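Long-range contacts in benzoylformate decarboxylase (Mycobacterium smegmatis, PDB 4Q9D), which belongs to the thiamine pyrophosphate-dependent enzymes and binds a magnesium ion in its C-terminal cofactor-binding domain: residues L46-A51 and A443-A448; A275-Y280 and T293-I298; G435-S440 and L487-I492. All coordinates share one frame; numbering follows the deposited sequence.

Contact 1. Residues L46-A51 and A443-A448; sequences LSLQEA and AIWTAA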
loop_
_atom_site.group_PDB
_atom_site.type_symbol
_atom_site.label_atom_id
_atom_site.label_comp_id
_atom_site.label_asym_id
_atom_site.label_seq_id
_atom_site.Cartn_x
_atom_site.Cartn_y
_atom_site.Cartn_z
ATOM N N LEU B 46 -12.174 5.274 29.067
ATOM C CA LEU B 46 -11.578 6.471 28.500
ATOM C C LEU B 46 -10.094 6.639 28.858
ATOM O O LEU B 46 -9.723 6.560 30.044
ATOM C CB LEU B 46 -12.340 7.703 29.007
ATOM C CG LEU B 46 -11.727 9.050 28.603
ATOM C CD1 LEU B 46 -11.858 9.303 27.111
ATOM C CD2 LEU B 46 -12.318 10.212 29.431
ATOM N N SER B 47 -9.279 6.878 27.829
ATOM C CA SER B 47 -7.877 7.285 27.952
ATOM C C SER B 47 -7.756 8.673 27.404
ATOM O O SER B 47 -8.427 8.995 26.416
ATOM C CB SER B 47 -6.960 6.413 27.061
ATOM O OG SER B 47 -6.810 5.132 27.607
ATOM N N LEU B 48 -6.835 9.451 27.973
ATOM C CA LEU B 48 -6.577 10.816 27.530
ATOM C C LEU B 48 -5.830 10.952 26.194
ATOM O O LEU B 48 -5.778 12.050 25.641
ATOM C CB LEU B 48 -5.843 11.604 28.626
ATOM C CG LEU B 48 -6.683 11.697 29.929
ATOM C CD1 LEU B 48 -5.929 12.395 31.056
ATOM C CD2 LEU B 48 -7.996 12.403 29.667
ATOM N N GLN B 49 -5.222 9.872 25.703
ATOM C CA GLN B 49 -4.535 9.904 24.402
ATOM C C GLN B 49 -4.580 8.511 23.806
ATOM O O GLN B 49 -4.570 7.517 24.546
ATOM C CB GLN B 49 -3.080 10.396 24.525
ATOM C CG GLN B 49 -2.502 11.058 23.218
ATOM C CD GLN B 49 -1.545 10.140 22.424
ATOM O OE1 GLN B 49 -1.368 8.964 22.762
ATOM N NE2 GLN B 49 -0.914 10.691 21.376
ATOM N N GLU B 50 -4.626 8.437 22.474
ATOM C CA GLU B 50 -4.888 7.180 21.777
ATOM C C GLU B 50 -3.782 6.138 21.898
ATOM O O GLU B 50 -4.076 4.940 21.871
ATOM C CB GLU B 50 -5.227 7.430 20.303
ATOM C CG GLU B 50 -6.558 8.091 20.113
ATOM C CD GLU B 50 -6.484 9.629 20.118
ATOM O OE1 GLU B 50 -5.402 10.207 20.422
ATOM O OE2 GLU B 50 -7.530 10.248 19.782
ATOM N N ALA B 51 -2.522 6.562 22.046
ATOM C CA ALA B 51 -1.461 5.558 22.233
ATOM C C ALA B 51 -1.788 4.737 23.479
ATOM O O ALA B 51 -1.574 3.528 23.526
ATOM C CB ALA B 51 -0.092 6.226 22.395
ATOM N N ALA B 443 -1.917 7.875 30.912
ATOM C CA ALA B 443 -2.673 6.650 31.208
ATOM C C ALA B 443 -2.925 6.506 32.719
ATOM O O ALA B 443 -3.858 5.838 33.103
ATOM C CB ALA B 443 -1.969 5.403 30.673
ATOM N N ILE B 444 -2.078 7.098 33.573
ATOM C CA ILE B 444 -2.264 6.894 35.012
ATOM C C ILE B 444 -3.574 7.544 35.517
ATOM O O ILE B 444 -4.117 7.157 36.548
ATOM C CB ILE B 444 -1.047 7.356 35.844
ATOM C CG1 ILE B 444 -0.890 8.862 35.804
ATOM C CG2 ILE B 444 0.239 6.687 35.341
ATOM C CD1 ILE B 444 0.419 9.318 36.497
ATOM N N TRP B 445 -4.101 8.490 34.745
ATOM C CA TRP B 445 -5.379 9.134 35.067
ATOM C C TRP B 445 -6.478 8.094 35.022
ATOM O O TRP B 445 -7.361 8.077 35.874
ATOM C CB TRP B 445 -5.682 10.273 34.073
ATOM C CG TRP B 445 -6.990 10.953 34.308
ATOM C CD1 TRP B 445 -7.255 11.922 35.239
ATOM C CD2 TRP B 445 -8.215 10.745 33.585
ATOM N NE1 TRP B 445 -8.568 12.314 35.147
ATOM C CE2 TRP B 445 -9.183 11.617 34.145
ATOM C CE3 TRP B 445 -8.595 9.892 32.534
ATOM C CZ2 TRP B 445 -10.518 11.667 33.689
ATOM C CZ3 TRP B 445 -9.929 9.953 32.061
ATOM C CH2 TRP B 445 -10.862 10.835 32.644
ATOM N N THR B 446 -6.435 7.234 34.009
ATOM C CA THR B 446 -7.408 6.147 33.904
ATOM C C THR B 446 -7.274 5.180 35.088
ATOM O O THR B 446 -8.276 4.687 35.607
ATOM C CB THR B 446 -7.234 5.385 32.564
ATOM O OG1 THR B 446 -7.354 6.304 31.481
ATOM C CG2 THR B 446 -8.289 4.278 32.398
ATOM N N ALA B 447 -6.039 4.906 35.517
ATOM C CA ALA B 447 -5.831 4.056 36.700
ATOM C C ALA B 447 -6.519 4.689 37.933
ATOM O O ALA B 447 -7.195 4.010 38.705
ATOM C CB ALA B 447 -4.302 3.858 36.968
ATOM N N ALA B 448 -6.353 5.997 38.104
ATOM C CA ALA B 448 -6.943 6.662 39.262
ATOM C C ALA B 448 -8.457 6.700 39.137
ATOM O O ALA B 448 -9.154 6.387 40.097
ATOM C CB ALA B 448 -6.383 8.052 39.446
HETATM O O HOH W 1 -5.625 8.228 30.321
#
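Thr446 OG1 is held between two partners at the junction of residues 46-51 and helix 443-449. It donates to Leu46 O over 2.8 Å, meeting that carbonyl in its own plane on a lone pair, and accepts from a water that in turn accepts a hydrogen bond from Leu48 N, 2.9 Å from the water oxygen. The hydroxyl so spends both its donor and its acceptor capacity on the end of strand 43-46 and the turn that follows it. Trp445, one residue earlier, carries the apolar half. Leu48 CD2 sits over its six-membered ring as a CH-pi contact, 4.1 Å from the centroid, while CD1 of the same leucine lies above the same ring system near the rim and reaches Trp445 CB at 3.7 Å. The contact joins two domains within one chain: residues 46-51 belong to the N-terminal and 443-448 to the C-terminal thiamine pyrophosphate-binding domain, which share a parallel-sheet fold. Leu46 comes in at the edge of the indole instead, its CD2 3.6 Å from Trp445 CZ3; CG of the tryptophan stands anti to the backbone N (chi1 178°), which carries the ring out to both leucines. The indole NE1 bonds to Pro485 O of the second subunit.

Contact 2. Residues A275-Y280 and T293-I298; sequences AEVFRY and TDLLQI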
loop_
_atom_site.group_PDB
_atom_site.type_symbol
_atom_site.label_atom_id
_atom_site.label_comp_id
_atom_site.label_asym_id
_atom_site.label_seq_id
_atom_site.Cartn_x
_atom_site.Cartn_y
_atom_site.Cartn_z
ATOM N N ALA B 275 9.154 -19.160 20.573
ATOM C CA ALA B 275 10.091 -18.021 20.519
ATOM C C ALA B 275 10.548 -17.862 19.077
ATOM O O ALA B 275 10.535 -18.824 18.301
ATOM C CB ALA B 275 11.336 -18.259 21.436
ATOM N N GLU B 276 10.945 -16.650 18.720
ATOM C CA GLU B 276 11.549 -16.368 17.421
ATOM C C GLU B 276 12.911 -17.031 17.348
ATOM O O GLU B 276 13.509 -17.377 18.368
ATOM C CB GLU B 276 11.684 -14.839 17.234
ATOM C CG GLU B 276 10.309 -14.185 17.262
ATOM C CD GLU B 276 10.275 -12.755 17.746
ATOM O OE1 GLU B 276 11.348 -12.132 17.937
ATOM O OE2 GLU B 276 9.135 -12.253 17.914
ATOM N N VAL B 277 13.390 -17.211 16.130
ATOM C CA VAL B 277 14.726 -17.701 15.888
ATOM C C VAL B 277 15.498 -16.605 15.179
ATOM O O VAL B 277 15.407 -16.512 13.962
ATOM C CB VAL B 277 14.687 -18.973 14.991
ATOM C CG1 VAL B 277 16.118 -19.433 14.623
ATOM C CG2 VAL B 277 13.943 -20.077 15.693
ATOM N N PHE B 278 16.185 -15.712 15.904
ATOM C CA PHE B 278 16.057 -15.501 17.337
ATOM C C PHE B 278 15.799 -14.017 17.520
ATOM O O PHE B 278 16.095 -13.225 16.637
ATOM C CB PHE B 278 17.356 -15.821 18.094
ATOM C CG PHE B 278 17.664 -17.288 18.206
ATOM C CD1 PHE B 278 17.073 -18.057 19.190
ATOM C CD2 PHE B 278 18.557 -17.891 17.335
ATOM C CE1 PHE B 278 17.369 -19.428 19.307
ATOM C CE2 PHE B 278 18.868 -19.269 17.434
ATOM C CZ PHE B 278 18.267 -20.030 18.427
ATOM N N ARG B 279 15.278 -13.633 18.673
ATOM C CA ARG B 279 15.039 -12.225 18.922
ATOM C C ARG B 279 16.368 -11.516 19.171
ATOM O O ARG B 279 16.785 -11.379 20.316
ATOM C CB ARG B 279 14.135 -12.054 20.136
ATOM C CG ARG B 279 13.691 -10.600 20.399
ATOM C CD ARG B 279 12.507 -10.603 21.346
ATOM N NE ARG B 279 11.287 -11.063 20.675
ATOM C CZ ARG B 279 10.070 -11.005 21.218
ATOM N NH1 ARG B 279 9.903 -10.558 22.458
ATOM N NH2 ARG B 279 9.023 -11.432 20.542
ATOM N N TYR B 280 17.028 -11.079 18.104
ATOM C CA TYR B 280 18.294 -10.358 18.215
ATOM C C TYR B 280 18.019 -8.867 18.237
ATOM O O TYR B 280 17.091 -8.415 17.601
ATOM C CB TYR B 280 19.173 -10.609 16.990
ATOM C CG TYR B 280 19.560 -12.062 16.711
ATOM C CD1 TYR B 280 20.346 -12.803 17.610
ATOM C CD2 TYR B 280 19.199 -12.657 15.519
ATOM C CE1 TYR B 280 20.706 -14.121 17.324
ATOM C CE2 TYR B 280 19.567 -13.954 15.209
ATOM C CZ TYR B 280 20.329 -14.679 16.110
ATOM O OH TYR B 280 20.706 -15.950 15.761
ATOM N N THR B 293 25.436 -27.996 15.619
ATOM C CA THR B 293 24.197 -27.775 16.367
ATOM C C THR B 293 23.024 -27.695 15.407
ATOM O O THR B 293 23.005 -26.827 14.536
ATOM C CB THR B 293 24.254 -26.477 17.191
ATOM O OG1 THR B 293 25.365 -26.530 18.089
ATOM C CG2 THR B 293 22.968 -26.308 17.994
ATOM N N ASP B 294 22.057 -28.595 15.542
ATOM C CA ASP B 294 20.835 -28.512 14.730
ATOM C C ASP B 294 19.746 -27.738 15.472
ATOM O O ASP B 294 19.811 -27.589 16.702
ATOM C CB ASP B 294 20.304 -29.902 14.377
ATOM C CG ASP B 294 21.211 -30.658 13.401
ATOM O OD1 ASP B 294 21.931 -30.025 12.598
ATOM O OD2 ASP B 294 21.182 -31.901 13.437
ATOM N N LEU B 295 18.744 -27.256 14.732
ATOM C CA LEU B 295 17.619 -26.515 15.341
ATOM C C LEU B 295 16.233 -26.924 14.807
ATOM O O LEU B 295 16.054 -27.141 13.611
ATOM C CB LEU B 295 17.831 -25.003 15.212
ATOM C CG LEU B 295 16.852 -24.033 15.913
ATOM C CD1 LEU B 295 17.560 -22.720 16.226
ATOM C CD2 LEU B 295 15.619 -23.747 15.039
ATOM N N LEU B 296 15.281 -27.082 15.725
ATOM C CA LEU B 296 13.874 -27.285 15.397
ATOM C C LEU B 296 13.103 -26.085 15.947
ATOM O O LEU B 296 13.406 -25.602 17.045
ATOM C CB LEU B 296 13.329 -28.557 16.078
ATOM C CG LEU B 296 13.991 -29.873 15.647
ATOM C CD1 LEU B 296 13.516 -31.012 16.553
ATOM C CD2 LEU B 296 13.664 -30.165 14.211
ATOM N N GLN B 297 12.089 -25.641 15.210
ATOM C CA GLN B 297 11.277 -24.490 15.624
ATOM C C GLN B 297 9.801 -24.850 15.539
ATOM O O GLN B 297 9.356 -25.426 14.554
ATOM C CB GLN B 297 11.578 -23.278 14.748
ATOM C CG GLN B 297 10.750 -22.019 15.084
ATOM C CD GLN B 297 10.954 -20.893 14.059
ATOM O OE1 GLN B 297 11.501 -21.111 12.976
ATOM N NE2 GLN B 297 10.515 -19.689 14.405
ATOM N N ILE B 298 9.044 -24.512 16.581
ATOM C CA ILE B 298 7.609 -24.765 16.592
ATOM C C ILE B 298 6.951 -23.445 16.957
ATOM O O ILE B 298 7.276 -22.874 17.978
ATOM C CB ILE B 298 7.213 -25.855 17.631
ATOM C CG1 ILE B 298 7.809 -27.224 17.248
ATOM C CG2 ILE B 298 5.726 -25.913 17.799
ATOM C CD1 ILE B 298 7.557 -28.295 18.290
HETATM O O HOH W 2 9.038 -18.723 16.321
#
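Val277 and Leu295 make the apolar core of this contact, tip to tip, with Val277 CG1 3.9 Å from Leu295 CD1. The same CD1 also meets the far end of Phe278, 3.5 Å from CZ, so one leucine methyl serves two neighbours on the loop. A cis peptide bond joins Val277 to Phe278, and Val277 CG1 lies over one face of that ring near its rim. The other valine methyl turns to the amide of Gln297: CG2, anti to the carbonyl carbon, packs 3.5 Å from Gln297 CD. A water is modelled between Ala275 O and Gln297 NE2, but both legs are very short and its details are doubtful; NE2 also bonds to Arg304 O. Within the loop, Arg279 grips Glu276 side-on in a salt bridge, NE to OE1 at 2.9 Å and NH2 to OE2 at 2.8 Å. The contact lies in the central domain, at the loop following strand 269-273, one of whose neighbours in the parallel sheet is strand 294-299. Its chemistry implies that the loop lies on the strand through methyl packing on a leucine and on the flat amide of Gln297, while the charges of Glu276 and Arg279 are paired with each other, and Arg279 also with Asp238.

Contact 3. Residues G435-S440 and L487-I492; sequences GSFQYS and LDISSI. With FMT (formic acid), chain H.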
loop_
_atom_site.group_PDB
_atom_site.type_symbol
_atom_site.label_atom_id
_atom_site.label_comp_id
_atom_site.label_asym_id
_atom_site.label_seq_id
_atom_site.Cartn_x
_atom_site.Cartn_y
_atom_site.Cartn_z
ATOM N N GLY B 435 12.193 8.067 31.711
ATOM C CA GLY B 435 11.936 8.446 30.325
ATOM C C GLY B 435 10.714 7.708 29.772
ATOM O O GLY B 435 9.807 8.315 29.193
ATOM N N SER B 436 10.700 6.394 29.954
ATOM C CA SER B 436 9.586 5.555 29.548
ATOM C C SER B 436 8.281 5.998 30.162
ATOM O O SER B 436 7.246 5.987 29.496
ATOM C CB SER B 436 9.846 4.089 29.937
ATOM O OG SER B 436 10.967 3.595 29.200
ATOM N N PHE B 437 8.328 6.389 31.434
ATOM C CA PHE B 437 7.131 6.838 32.138
ATOM C C PHE B 437 6.448 8.034 31.458
ATOM O O PHE B 437 5.231 8.152 31.522
ATOM C CB PHE B 437 7.450 7.206 33.591
ATOM C CG PHE B 437 6.242 7.231 34.488
ATOM C CD1 PHE B 437 5.555 6.050 34.790
ATOM C CD2 PHE B 437 5.804 8.424 35.053
ATOM C CE1 PHE B 437 4.429 6.070 35.629
ATOM C CE2 PHE B 437 4.680 8.452 35.877
ATOM C CZ PHE B 437 3.986 7.278 36.154
ATOM N N GLN B 438 7.215 8.910 30.812
ATOM C CA GLN B 438 6.638 10.125 30.191
ATOM C C GLN B 438 5.803 9.898 28.936
ATOM O O GLN B 438 4.881 10.681 28.669
ATOM C CB GLN B 438 7.732 11.131 29.820
ATOM C CG GLN B 438 8.716 11.389 30.932
ATOM C CD GLN B 438 8.047 11.822 32.211
ATOM O OE1 GLN B 438 7.239 12.761 32.218
ATOM N NE2 GLN B 438 8.385 11.148 33.318
ATOM N N TYR B 439 6.142 8.878 28.143
ATOM C CA TYR B 439 5.493 8.667 26.831
ATOM C C TYR B 439 3.984 8.596 26.911
ATOM O O TYR B 439 3.289 9.206 26.100
ATOM C CB TYR B 439 6.007 7.402 26.092
ATOM C CG TYR B 439 7.403 7.541 25.523
ATOM C CD1 TYR B 439 7.621 7.696 24.160
ATOM C CD2 TYR B 439 8.510 7.464 26.359
ATOM C CE1 TYR B 439 8.934 7.808 23.652
ATOM C CE2 TYR B 439 9.796 7.576 25.875
ATOM C CZ TYR B 439 10.005 7.762 24.536
ATOM O OH TYR B 439 11.311 7.858 24.110
ATOM N N SER B 440 3.493 7.820 27.873
ATOM C CA SER B 440 2.069 7.569 28.004
ATOM C C SER B 440 1.669 7.820 29.443
ATOM O O SER B 440 0.821 7.125 29.998
ATOM C CB SER B 440 1.727 6.118 27.611
ATOM O OG SER B 440 2.121 5.842 26.269
ATOM N N LEU B 487 12.013 17.461 35.987
ATOM C CA LEU B 487 10.770 16.720 36.043
ATOM C C LEU B 487 10.511 16.398 37.480
ATOM O O LEU B 487 11.354 15.810 38.143
ATOM C CB LEU B 487 10.859 15.403 35.271
ATOM C CG LEU B 487 10.768 15.428 33.752
ATOM C CD1 LEU B 487 11.066 14.020 33.252
ATOM C CD2 LEU B 487 9.366 15.872 33.328
ATOM N N ASP B 488 9.351 16.807 37.970
ATOM C CA ASP B 488 8.908 16.392 39.291
ATOM C C ASP B 488 7.748 15.427 39.070
ATOM O O ASP B 488 6.590 15.826 38.899
ATOM C CB ASP B 488 8.523 17.605 40.154
ATOM C CG ASP B 488 7.873 17.200 41.487
ATOM O OD1 ASP B 488 7.896 16.014 41.863
ATOM O OD2 ASP B 488 7.305 18.081 42.143
ATOM N N ILE B 489 8.081 14.143 39.015
ATOM C CA ILE B 489 7.126 13.146 38.581
ATOM C C ILE B 489 5.988 12.933 39.608
ATOM O O ILE B 489 4.869 12.597 39.231
ATOM C CB ILE B 489 7.845 11.836 38.198
ATOM C CG1 ILE B 489 8.709 12.081 36.950
ATOM C CG2 ILE B 489 6.812 10.704 37.984
ATOM C CD1 ILE B 489 9.542 10.910 36.527
ATOM N N SER B 490 6.266 13.151 40.894
ATOM C CA SER B 490 5.213 13.098 41.933
ATOM C C SER B 490 4.115 14.135 41.738
ATOM O O SER B 490 2.936 13.806 41.827
ATOM C CB SER B 490 5.786 13.269 43.338
ATOM O OG SER B 490 6.098 12.004 43.858
ATOM N N SER B 491 4.496 15.377 41.455
ATOM C CA SER B 491 3.492 16.403 41.169
ATOM C C SER B 491 2.610 16.028 39.994
ATOM O O SER B 491 1.383 16.208 40.043
ATOM C CB SER B 491 4.150 17.751 40.914
ATOM O OG SER B 491 4.832 18.113 42.094
ATOM N N ILE B 492 3.228 15.507 38.936
ATOM C CA ILE B 492 2.460 15.106 37.755
ATOM C C ILE B 492 1.490 14.002 38.143
ATOM O O ILE B 492 0.300 14.063 37.811
ATOM C CB ILE B 492 3.388 14.670 36.582
ATOM C CG1 ILE B 492 4.342 15.799 36.214
ATOM C CG2 ILE B 492 2.582 14.242 35.343
ATOM C CD1 ILE B 492 5.526 15.359 35.271
HETATM C C FMT H . 14.181 4.961 30.866
HETATM O O1 FMT H . 13.091 4.725 30.359
HETATM O O2 FMT H . 14.487 6.069 31.289
#
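Phe437 is the first residue of its short helix to touch the second segment, meeting Ile489. CG stands anti to the backbone N (chi1 -161°), and ring atom CE2 comes 3.7 Å from Ile489 CG2, both side chains resting on strands 454-460 and 523-528 through Val458, Val524 and Val526. Just before it, the backbone N atoms of Gly435 and Ser436 and the Ser436 hydroxyl bind a formic acid, probably from the crystallisation liquor; Ser436 OG lies 2.7 Å from its O1. Asp434, one residue earlier still, is a ligand of the magnesium ion, so the helix starts beside the metal site. Gln438 follows, its chain bent at chi2 (-55°), which brings the amide to two apolar residues: NE2 lies 3.4 Å from Ile489 CD1, and CD meets Leu487 CD1 tip to tip at 3.9 Å. NE2 bonds back to Asp434 O. In the second segment Asp488 N-caps helix 489-495, with a weak bond from Ser491 N to OD1. Both helices pack against the parallel sheet of the C-terminal domain. No hydrogen bond joins the two segments, so they meet by packing, and the cost falls on Gln438 OE1, buried near leucine and isoleucine methyls with no partner in the model.

Overall arrangement
All three contacts are buried, none is a surface patch, and each has residues that reach the second subunit. Contacts 1 and 3 are neighbours, their centres about 14 Å apart: helices 434-439 and 443-449 follow each other in the chain, and Ile444 CG2 packs 3.9 Å from Phe437 CZ. Contact 1 joins the N-terminal to the C-terminal domain, whereas contact 3 stays within the latter. Contact 2 stands apart in the central domain, its centre about 37 and 38 Å from the centres of the other two, on the opposite side of the chain's centre. Contact 1 has both a direct hydrogen bond and a water between its segments; contact 2 has a water but no direct bond, and contact 3 has only packing.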